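Local structure of (S)-2-haloacid dehalogenase IVA (Burkholderia cepacia, 2NO4) at residues E76-A81 / R96-Y101; H29-R34 / M48-R53; A111-K116 / S226-L231. The protein hydrolyses short-chain (S)-2-haloalkanoic acids to the corresponding (R)-2-hydroxyalkanoic acids, releasing halide and inverting the configuration at the halogen-bearing carbon. One frame throughout, in Å; residues are numbered along the deposited sequence.

Interaction 1. Residues E76-A81 / R96-Y101; sequences EALTFA and RLMSAY
L78 reaches out of helix 70-84 and puts both its methyls against L97 and M98, two successive residues of helix 90-102. Its CG stands anti to the backbone N (chi1 177°), which sends the branched end straight across the gap. The L78 and L97 side chains cross at about a right angle: CD1 of L78 meets CD1 of L97 at 3.7 Å, while CD2 of L78 sits 3.7 Å from CB of L97. M98 runs the other way, sliding past L78 in the opposite direction. Its chain is bent at chi2 and chi3, and that curl brings both CG and SD alongside the leucine, with L78 CD2 3.7 Å from M98 SD. One methyl therefore touches a leucine root and a thioether. The nearest CA atoms, of L78 and M98, are 8.2 Å apart, so side chains alone make the contact. Both helices belong to the helical cap of this HAD enzyme. Around the contact, M98 also packs on W71, T74 and D75 of helix 70-84, and L78 on W50 of helix 43-63. Y101, one turn after L97, meets the rings of W50 and Y22, the latter a substrate-binding residue. All three touching side chains are buried, and no hydrogen bond or ion pair crosses between the two segments. Dispersion and the exclusion of water hold these turns together, so complementary shape, not bond direction, sets how they fit.

Interaction 2. Residues H29-R34 / M48-R53; sequences HSAVMR and MLWRQR
W50 projects from helix 43-63 of the HAD cap domain and brings its indole up against A31 and V32 of the short helix 30-33. From CB, the chain sets CG anti to the backbone N (chi1 -176°). At the next bond CD1 almost eclipses CA about the CB-CG bond (chi2 8°), so the six-membered ring is turned away from CA, toward helix 30-33. Back on the pyrrole side, CD1 lies near the backbone N of L78, and NE1 gives its hydrogen bond to the carbonyl O of T74, both on helix 70-84, fixing the rotation of the ring. Along the benzo rim the contacts turn apolar. CE3 meets CG2 of V32 at 3.7 Å, the methyl coming in at the ring edge and in its plane, as the two side chains slide past each other in opposite directions. CZ3 touches both partners: the same V32 CG2, and CB of A31 at 3.9 Å. Elsewhere the ring packs on L97 and M98 of helix 90-102, so one tryptophan joins helix 30-33 to two further cap helices. R51, the next residue of the same turn, binds the substrate; its NH1 hydrogen-bonds Q54 OE1. At the far corner of the six-membered ring, W50 CH2 lies 4.0 Å from A31 CB.

Interaction 3. Residues A111-K116 / S226-L231; sequences AETLEK and SELWPL. With SO4 (sulfate ion), chain M.
The indole of W229 carries the side chain of K116 on one face. CD of the lysine sits squarely over the five-membered ring, 3.4 Å from its centroid and 7° off the ring normal, a close CH-pi contact. Nearer the backbone, K116 CB lies 3.8 Å from W229 CE3; the two side chains cross at about a right angle. At the benzo end, W229 CZ3 comes within 3.5 Å of the backbone O of K116, an atom that accepts a hydrogen bond from S119 OG. The carboxylate of E112, the other flat group, has K116 NZ beside its OE2 in a weak, 3.3 Å salt bridge along one helical turn. The lysine runs extended until its last bond, where chi4 bends it (-60°). NZ ends 4.9 Å from the centroid of the five-membered ring of W229, an off-centre cation-pi contact, 28° off the ring normal. It also donates a 3.1 Å hydrogen bond to O2 of a sulfate, probably from the crystallisation liquor. Both segments lie on the Rossmann-like core of the HAD fold, where helix 110-119 leads into strand 123-128 and helix 228-232 follows the edge strand 220-222. They cover the same side of the parallel sheet, since L114 from one and L228 from the other both pack on F19 of strand 16-19, in the middle of the sheet; L228 continues onto V202 and I204. Deeper than the lysine, T113 turns its methyl to the start of the other segment, with CG2 3.6 Å from the backbone N of S226. The OG1 of T113 makes a weak hydrogen bond with the carbonyl O of L225.

How the interactions relate
Along the chain the contacts follow in series: interaction 2, then interaction 1, then interaction 3. The first two are neighbours in the helical cap, their centres about 8 Å apart, and they touch directly through W50 on A77 and L78 and through L97 on A31. Helices 30-33, 43-63, 70-84 and 90-102 pack against one another in the cap, which carries the substrate-binding R51. Interaction 3 belongs to the Rossmann-like core, with its centre about 31 Å from that of interaction 1 and about 26 Å from that of interaction 2, and touches neither. The contacts thus form two groups, in the cap and in the core, consistent with the HAD plan of two domains with the active site between them.

Interaction 1. Residues E76-A81 / R96-Y101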
loop_
_atom_site.group_PDB
_atom_site.type_symbol
_atom_site.label_atom_id
_atom_site.label_comp_id
_atom_site.label_asym_id
_atom_site.label_seq_id
_atom_site.Cartn_x
_atom_site.Cartn_y
_atom_site.Cartn_z
ATOM N N GLU B 76 1.474 9.370 11.885
ATOM C CA GLU B 76 0.359 8.445 12.068
ATOM C C GLU B 76 0.806 6.969 11.941
ATOM O O GLU B 76 0.393 6.130 12.723
ATOM C CB GLU B 76 -0.758 8.750 11.065
ATOM C CG GLU B 76 -1.438 10.099 11.365
ATOM C CD GLU B 76 -2.382 10.559 10.258
ATOM O OE1 GLU B 76 -2.346 9.997 9.135
ATOM O OE2 GLU B 76 -3.142 11.538 10.512
ATOM N N ALA B 77 1.643 6.697 10.943
ATOM C CA ALA B 77 2.204 5.351 10.715
ATOM C C ALA B 77 3.086 4.894 11.876
ATOM O O ALA B 77 3.044 3.724 12.274
ATOM C CB ALA B 77 2.981 5.303 9.343
ATOM N N LEU B 78 3.879 5.813 12.438
ATOM C CA LEU B 78 4.745 5.458 13.545
ATOM C C LEU B 78 3.914 5.180 14.791
ATOM O O LEU B 78 4.180 4.228 15.503
ATOM C CB LEU B 78 5.750 6.552 13.871
ATOM C CG LEU B 78 6.695 6.331 15.078
ATOM C CD1 LEU B 78 7.531 5.058 14.935
ATOM C CD2 LEU B 78 7.587 7.577 15.293
ATOM N N THR B 79 2.939 6.050 15.061
ATOM C CA THR B 79 2.039 5.899 16.208
ATOM C C THR B 79 1.343 4.546 16.139
ATOM O O THR B 79 1.279 3.822 17.129
ATOM C CB THR B 79 1.031 7.068 16.214
ATOM O OG1 THR B 79 1.763 8.263 16.518
ATOM C CG2 THR B 79 -0.062 6.849 17.259
ATOM N N PHE B 80 0.824 4.218 14.954
ATOM C CA PHE B 80 0.211 2.923 14.709
ATOM C C PHE B 80 1.179 1.751 14.964
ATOM O O PHE B 80 0.773 0.752 15.579
ATOM C CB PHE B 80 -0.366 2.837 13.294
ATOM C CG PHE B 80 -0.949 1.516 12.985
ATOM C CD1 PHE B 80 -2.237 1.187 13.421
ATOM C CD2 PHE B 80 -0.178 0.545 12.308
ATOM C CE1 PHE B 80 -2.781 -0.089 13.150
ATOM C CE2 PHE B 80 -0.718 -0.720 12.038
ATOM C CZ PHE B 80 -2.015 -1.034 12.462
ATOM N N ALA B 81 2.414 1.865 14.466
ATOM C CA ALA B 81 3.408 0.794 14.598
ATOM C C ALA B 81 3.824 0.615 16.067
ATOM O O ALA B 81 3.940 -0.514 16.560
ATOM C CB ALA B 81 4.652 1.010 13.628
ATOM N N ARG B 96 11.833 10.688 19.625
ATOM C CA ARG B 96 13.154 10.239 19.161
ATOM C C ARG B 96 13.152 9.752 17.716
ATOM O O ARG B 96 14.037 10.090 16.912
ATOM C CB ARG B 96 13.682 9.110 20.046
ATOM C CG ARG B 96 14.337 9.591 21.340
ATOM C CD ARG B 96 14.960 8.407 22.108
ATOM N NE ARG B 96 16.266 8.062 21.535
ATOM C CZ ARG B 96 17.432 8.415 22.078
ATOM N NH1 ARG B 96 17.457 9.087 23.230
ATOM N NH2 ARG B 96 18.577 8.083 21.480
ATOM N N LEU B 97 12.155 8.946 17.385
ATOM C CA LEU B 97 12.090 8.331 16.033
ATOM C C LEU B 97 11.701 9.346 14.937
ATOM O O LEU B 97 12.269 9.338 13.843
ATOM C CB LEU B 97 11.195 7.092 16.064
ATOM C CG LEU B 97 11.768 5.852 16.793
ATOM C CD1 LEU B 97 10.766 4.698 16.768
ATOM C CD2 LEU B 97 13.061 5.410 16.163
ATOM N N MET B 98 10.774 10.248 15.258
ATOM C CA MET B 98 10.432 11.372 14.360
ATOM C C MET B 98 11.606 12.350 14.150
ATOM O O MET B 98 11.828 12.814 13.028
ATOM C CB MET B 98 9.172 12.104 14.857
ATOM C CG MET B 98 7.869 11.278 14.786
ATOM S SD MET B 98 7.454 10.601 13.139
ATOM C CE MET B 98 6.947 12.067 12.214
ATOM N N SER B 99 12.373 12.649 15.212
ATOM C CA SER B 99 13.572 13.495 15.063
ATOM C C SER B 99 14.605 12.832 14.194
ATOM O O SER B 99 15.240 13.493 13.393
ATOM C CB SER B 99 14.239 13.814 16.404
ATOM O OG SER B 99 13.309 14.467 17.210
ATOM N N ALA B 100 14.764 11.520 14.347
ATOM C CA ALA B 100 15.699 10.784 13.522
ATOM C C ALA B 100 15.257 10.780 12.064
ATOM O O ALA B 100 16.077 10.876 11.165
ATOM C CB ALA B 100 15.881 9.363 14.068
ATOM N N TYR B 101 13.954 10.714 11.826
ATOM C CA TYR B 101 13.424 10.695 10.483
ATOM C C TYR B 101 13.642 12.046 9.810
ATOM O O TYR B 101 13.896 12.137 8.604
ATOM C CB TYR B 101 11.914 10.350 10.491
ATOM C CG TYR B 101 11.497 9.693 9.185
ATOM C CD1 TYR B 101 11.433 8.293 9.080
ATOM C CD2 TYR B 101 11.227 10.461 8.034
ATOM C CE1 TYR B 101 11.081 7.684 7.886
ATOM C CE2 TYR B 101 10.897 9.852 6.835
ATOM C CZ TYR B 101 10.827 8.462 6.783
ATOM O OH TYR B 101 10.487 7.858 5.619
#

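Interaction 2. Residues H29-R34 / M48-R53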
loop_
_atom_site.group_PDB
_atom_site.type_symbol
_atom_site.label_atom_id
_atom_site.label_comp_id
_atom_site.label_asym_id
_atom_site.label_seq_id
_atom_site.Cartn_x
_atom_site.Cartn_y
_atom_site.Cartn_z
ATOM N N HIS B 29 15.702 3.031 6.741
ATOM C CA HIS B 29 16.094 2.145 7.864
ATOM C C HIS B 29 16.865 2.798 9.031
ATOM O O HIS B 29 16.807 2.319 10.146
ATOM C CB HIS B 29 16.878 0.933 7.364
ATOM C CG HIS B 29 16.331 0.333 6.109
ATOM N ND1 HIS B 29 16.980 0.433 4.898
ATOM C CD2 HIS B 29 15.206 -0.382 5.871
ATOM C CE1 HIS B 29 16.277 -0.193 3.964
ATOM N NE2 HIS B 29 15.188 -0.684 4.526
ATOM N N SER B 30 17.576 3.885 8.774
ATOM C CA SER B 30 18.383 4.544 9.792
ATOM C C SER B 30 17.588 5.152 10.969
ATOM O O SER B 30 18.138 5.290 12.080
ATOM C CB SER B 30 19.287 5.619 9.150
ATOM O OG SER B 30 18.508 6.649 8.558
ATOM N N ALA B 31 16.313 5.530 10.747
ATOM C CA ALA B 31 15.553 6.159 11.836
ATOM C C ALA B 31 15.413 5.170 13.006
ATOM O O ALA B 31 15.758 5.522 14.174
ATOM C CB ALA B 31 14.177 6.731 11.368
ATOM N N VAL B 32 14.996 3.930 12.706
ATOM C CA VAL B 32 14.949 2.883 13.774
ATOM C C VAL B 32 16.338 2.323 14.105
ATOM O O VAL B 32 16.608 2.127 15.271
ATOM C CB VAL B 32 13.848 1.736 13.544
ATOM C CG1 VAL B 32 13.763 0.784 14.741
ATOM C CG2 VAL B 32 12.439 2.353 13.340
ATOM N N MET B 33 17.203 2.085 13.116
ATOM C CA MET B 33 18.498 1.431 13.351
ATOM C C MET B 33 19.330 2.178 14.387
ATOM O O MET B 33 19.916 1.569 15.279
ATOM C CB MET B 33 19.257 1.311 12.032
ATOM C CG MET B 33 20.092 0.035 11.831
ATOM S SD MET B 33 20.585 -0.127 10.075
ATOM C CE MET B 33 19.191 -1.043 9.392
ATOM N N ARG B 34 19.343 3.497 14.296
ATOM C CA ARG B 34 20.067 4.325 15.239
ATOM C C ARG B 34 19.472 4.345 16.655
ATOM O O ARG B 34 20.129 4.780 17.584
ATOM C CB ARG B 34 20.227 5.734 14.662
ATOM C CG ARG B 34 21.057 5.694 13.343
ATOM C CD ARG B 34 21.730 7.027 12.965
ATOM N NE ARG B 34 20.819 8.004 12.354
ATOM C CZ ARG B 34 20.208 8.995 13.007
ATOM N NH1 ARG B 34 20.392 9.150 14.319
ATOM N NH2 ARG B 34 19.397 9.834 12.345
ATOM N N MET B 48 9.793 -2.013 9.646
ATOM C CA MET B 48 9.072 -2.471 8.459
ATOM C C MET B 48 7.593 -2.044 8.456
ATOM O O MET B 48 7.064 -1.646 7.425
ATOM C CB MET B 48 9.151 -3.974 8.323
ATOM C CG MET B 48 10.569 -4.511 8.137
ATOM S SD MET B 48 10.537 -6.358 8.111
ATOM C CE MET B 48 9.365 -6.566 6.767
ATOM N N LEU B 49 6.923 -2.147 9.594
ATOM C CA LEU B 49 5.505 -1.729 9.668
ATOM C C LEU B 49 5.343 -0.223 9.508
ATOM O O LEU B 49 4.413 0.207 8.816
ATOM C CB LEU B 49 4.848 -2.174 10.976
ATOM C CG LEU B 49 3.346 -1.887 11.141
ATOM C CD1 LEU B 49 2.442 -2.511 10.055
ATOM C CD2 LEU B 49 2.947 -2.419 12.518
ATOM N N TRP B 50 6.217 0.557 10.157
ATOM C CA TRP B 50 6.195 2.011 10.004
ATOM C C TRP B 50 6.240 2.383 8.506
ATOM O O TRP B 50 5.405 3.141 8.003
ATOM C CB TRP B 50 7.380 2.621 10.737
ATOM C CG TRP B 50 7.452 4.143 10.766
ATOM C CD1 TRP B 50 6.524 5.042 10.345
ATOM C CD2 TRP B 50 8.536 4.885 11.297
ATOM N NE1 TRP B 50 6.987 6.333 10.569
ATOM C CE2 TRP B 50 8.209 6.250 11.189
ATOM C CE3 TRP B 50 9.757 4.515 11.895
ATOM C CZ2 TRP B 50 9.083 7.265 11.614
ATOM C CZ3 TRP B 50 10.632 5.543 12.342
ATOM C CH2 TRP B 50 10.267 6.891 12.200
ATOM N N ARG B 51 7.245 1.849 7.814
ATOM C CA ARG B 51 7.441 2.113 6.399
ATOM C C ARG B 51 6.231 1.677 5.544
ATOM O O ARG B 51 5.767 2.436 4.697
ATOM C CB ARG B 51 8.758 1.427 5.926
ATOM C CG ARG B 51 8.970 1.418 4.392
ATOM C CD ARG B 51 9.188 2.810 3.860
ATOM N NE ARG B 51 9.707 2.803 2.491
ATOM C CZ ARG B 51 9.789 3.886 1.719
ATOM N NH1 ARG B 51 9.374 5.054 2.173
ATOM N NH2 ARG B 51 10.264 3.791 0.478
ATOM N N GLN B 52 5.737 0.465 5.764
ATOM C CA GLN B 52 4.617 -0.082 5.011
ATOM C C GLN B 52 3.350 0.772 5.177
ATOM O O GLN B 52 2.647 1.042 4.186
ATOM C CB GLN B 52 4.317 -1.562 5.430
ATOM C CG GLN B 52 3.125 -2.240 4.602
ATOM C CD GLN B 52 1.674 -1.883 5.106
ATOM O OE1 GLN B 52 1.456 -1.779 6.317
ATOM N NE2 GLN B 52 0.682 -1.761 4.167
ATOM N N ARG B 53 3.058 1.178 6.416
ATOM C CA ARG B 53 1.847 1.959 6.682
ATOM C C ARG B 53 1.981 3.394 6.143
ATOM O O ARG B 53 1.007 3.946 5.657
ATOM C CB ARG B 53 1.505 2.047 8.181
ATOM C CG ARG B 53 0.653 0.912 8.694
ATOM C CD ARG B 53 -0.569 0.614 7.779
ATOM N NE ARG B 53 -1.618 -0.143 8.482
ATOM C CZ ARG B 53 -1.643 -1.478 8.621
ATOM N NH1 ARG B 53 -2.628 -2.046 9.281
ATOM N NH2 ARG B 53 -0.668 -2.260 8.137
#

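Interaction 3. Residues A111-K116 / S226-L231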
loop_
_atom_site.group_PDB
_atom_site.type_symbol
_atom_site.label_atom_id
_atom_site.label_comp_id
_atom_site.label_asym_id
_atom_site.label_seq_id
_atom_site.Cartn_x
_atom_site.Cartn_y
_atom_site.Cartn_z
ATOM N N ALA B 111 25.920 11.847 -2.158
ATOM C CA ALA B 111 26.412 13.230 -2.368
ATOM C C ALA B 111 27.412 13.288 -3.534
ATOM O O ALA B 111 27.310 14.137 -4.432
ATOM C CB ALA B 111 27.032 13.807 -1.072
ATOM N N GLU B 112 28.343 12.343 -3.535
ATOM C CA GLU B 112 29.349 12.292 -4.559
ATOM C C GLU B 112 28.756 12.031 -5.934
ATOM O O GLU B 112 29.160 12.664 -6.898
ATOM C CB GLU B 112 30.408 11.250 -4.227
ATOM C CG GLU B 112 31.548 11.314 -5.198
ATOM C CD GLU B 112 32.659 10.330 -4.904
ATOM O OE1 GLU B 112 32.772 9.789 -3.774
ATOM O OE2 GLU B 112 33.445 10.121 -5.838
ATOM N N THR B 113 27.825 11.079 -6.047
ATOM C CA THR B 113 27.238 10.839 -7.371
ATOM C C THR B 113 26.381 11.992 -7.910
ATOM O O THR B 113 26.507 12.355 -9.073
ATOM C CB THR B 113 26.708 9.361 -7.662
ATOM O OG1 THR B 113 25.415 9.367 -8.297
ATOM C CG2 THR B 113 26.803 8.452 -6.522
ATOM N N LEU B 114 25.581 12.621 -7.061
ATOM C CA LEU B 114 24.863 13.812 -7.495
ATOM C C LEU B 114 25.826 14.954 -7.948
ATOM O O LEU B 114 25.572 15.578 -8.988
ATOM C CB LEU B 114 23.800 14.219 -6.454
ATOM C CG LEU B 114 22.445 13.517 -6.782
ATOM C CD1 LEU B 114 22.579 12.002 -6.854
ATOM C CD2 LEU B 114 21.410 13.891 -5.783
ATOM N N GLU B 115 26.937 15.163 -7.230
ATOM C CA GLU B 115 27.957 16.112 -7.693
ATOM C C GLU B 115 28.536 15.756 -9.069
ATOM O O GLU B 115 28.615 16.593 -9.925
ATOM C CB GLU B 115 29.072 16.334 -6.663
ATOM C CG GLU B 115 30.159 17.370 -7.110
ATOM C CD GLU B 115 29.573 18.653 -7.750
ATOM O OE1 GLU B 115 28.895 19.434 -7.046
ATOM O OE2 GLU B 115 29.796 18.884 -8.971
ATOM N N LYS B 116 28.858 14.495 -9.312
ATOM C CA LYS B 116 29.382 14.077 -10.642
ATOM C C LYS B 116 28.360 14.381 -11.739
ATOM O O LYS B 116 28.697 14.924 -12.804
ATOM C CB LYS B 116 29.747 12.583 -10.665
ATOM C CG LYS B 116 30.914 12.143 -9.749
ATOM C CD LYS B 116 31.236 10.641 -9.994
ATOM C CE LYS B 116 32.227 10.020 -9.011
ATOM N NZ LYS B 116 33.499 10.768 -9.109
ATOM N N SER B 226 26.549 4.946 -7.126
ATOM C CA SER B 226 27.825 5.130 -7.838
ATOM C C SER B 226 27.817 4.561 -9.269
ATOM O O SER B 226 28.502 5.077 -10.145
ATOM C CB SER B 226 28.982 4.531 -7.025
ATOM O OG SER B 226 28.881 3.113 -7.002
ATOM N N GLU B 227 27.034 3.513 -9.506
ATOM C CA GLU B 227 26.931 2.907 -10.843
ATOM C C GLU B 227 26.157 3.707 -11.845
ATOM O O GLU B 227 26.157 3.379 -13.033
ATOM C CB GLU B 227 26.352 1.500 -10.763
ATOM C CG GLU B 227 27.168 0.572 -9.894
ATOM C CD GLU B 227 28.557 0.266 -10.455
ATOM O OE1 GLU B 227 29.377 -0.272 -9.682
ATOM O OE2 GLU B 227 28.844 0.551 -11.645
ATOM N N LEU B 228 25.490 4.753 -11.376
ATOM C CA LEU B 228 24.819 5.682 -12.263
ATOM C C LEU B 228 25.849 6.477 -13.030
ATOM O O LEU B 228 25.553 6.999 -14.103
ATOM C CB LEU B 228 23.945 6.662 -11.463
ATOM C CG LEU B 228 22.676 6.164 -10.756
ATOM C CD1 LEU B 228 22.063 7.340 -9.937
ATOM C CD2 LEU B 228 21.649 5.607 -11.797
ATOM N N TRP B 229 27.066 6.595 -12.475
ATOM C CA TRP B 229 28.102 7.397 -13.152
ATOM C C TRP B 229 28.505 6.830 -14.535
ATOM O O TRP B 229 28.418 7.546 -15.524
ATOM C CB TRP B 229 29.304 7.669 -12.231
ATOM C CG TRP B 229 30.349 8.655 -12.790
ATOM C CD1 TRP B 229 31.713 8.490 -12.761
ATOM C CD2 TRP B 229 30.108 9.919 -13.439
ATOM N NE1 TRP B 229 32.329 9.579 -13.321
ATOM C CE2 TRP B 229 31.377 10.465 -13.764
ATOM C CE3 TRP B 229 28.937 10.649 -13.785
ATOM C CZ2 TRP B 229 31.524 11.714 -14.414
ATOM C CZ3 TRP B 229 29.080 11.888 -14.443
ATOM C CH2 TRP B 229 30.380 12.404 -14.751
ATOM N N PRO B 230 28.951 5.565 -14.612
ATOM C CA PRO B 230 29.207 5.031 -15.959
ATOM C C PRO B 230 27.979 5.027 -16.871
ATOM O O PRO B 230 28.117 5.108 -18.114
ATOM C CB PRO B 230 29.678 3.586 -15.695
ATOM C CG PRO B 230 29.328 3.285 -14.251
ATOM C CD PRO B 230 29.328 4.604 -13.548
ATOM N N LEU B 231 26.789 4.908 -16.272
ATOM C CA LEU B 231 25.533 4.924 -17.056
ATOM C C LEU B 231 25.233 6.275 -17.676
ATOM O O LEU B 231 24.667 6.360 -18.753
ATOM C CB LEU B 231 24.365 4.469 -16.178
ATOM C CG LEU B 231 23.012 4.230 -16.822
ATOM C CD1 LEU B 231 23.102 2.982 -17.666
ATOM C CD2 LEU B 231 21.953 4.088 -15.731
HETATM S S SO4 M . 35.717 7.966 -6.610
HETATM O O1 SO4 M . 36.706 6.913 -6.861
HETATM O O2 SO4 M . 35.440 8.700 -7.852
HETATM O O3 SO4 M . 34.594 7.312 -5.924
HETATM O O4 SO4 M . 36.176 8.977 -5.675
#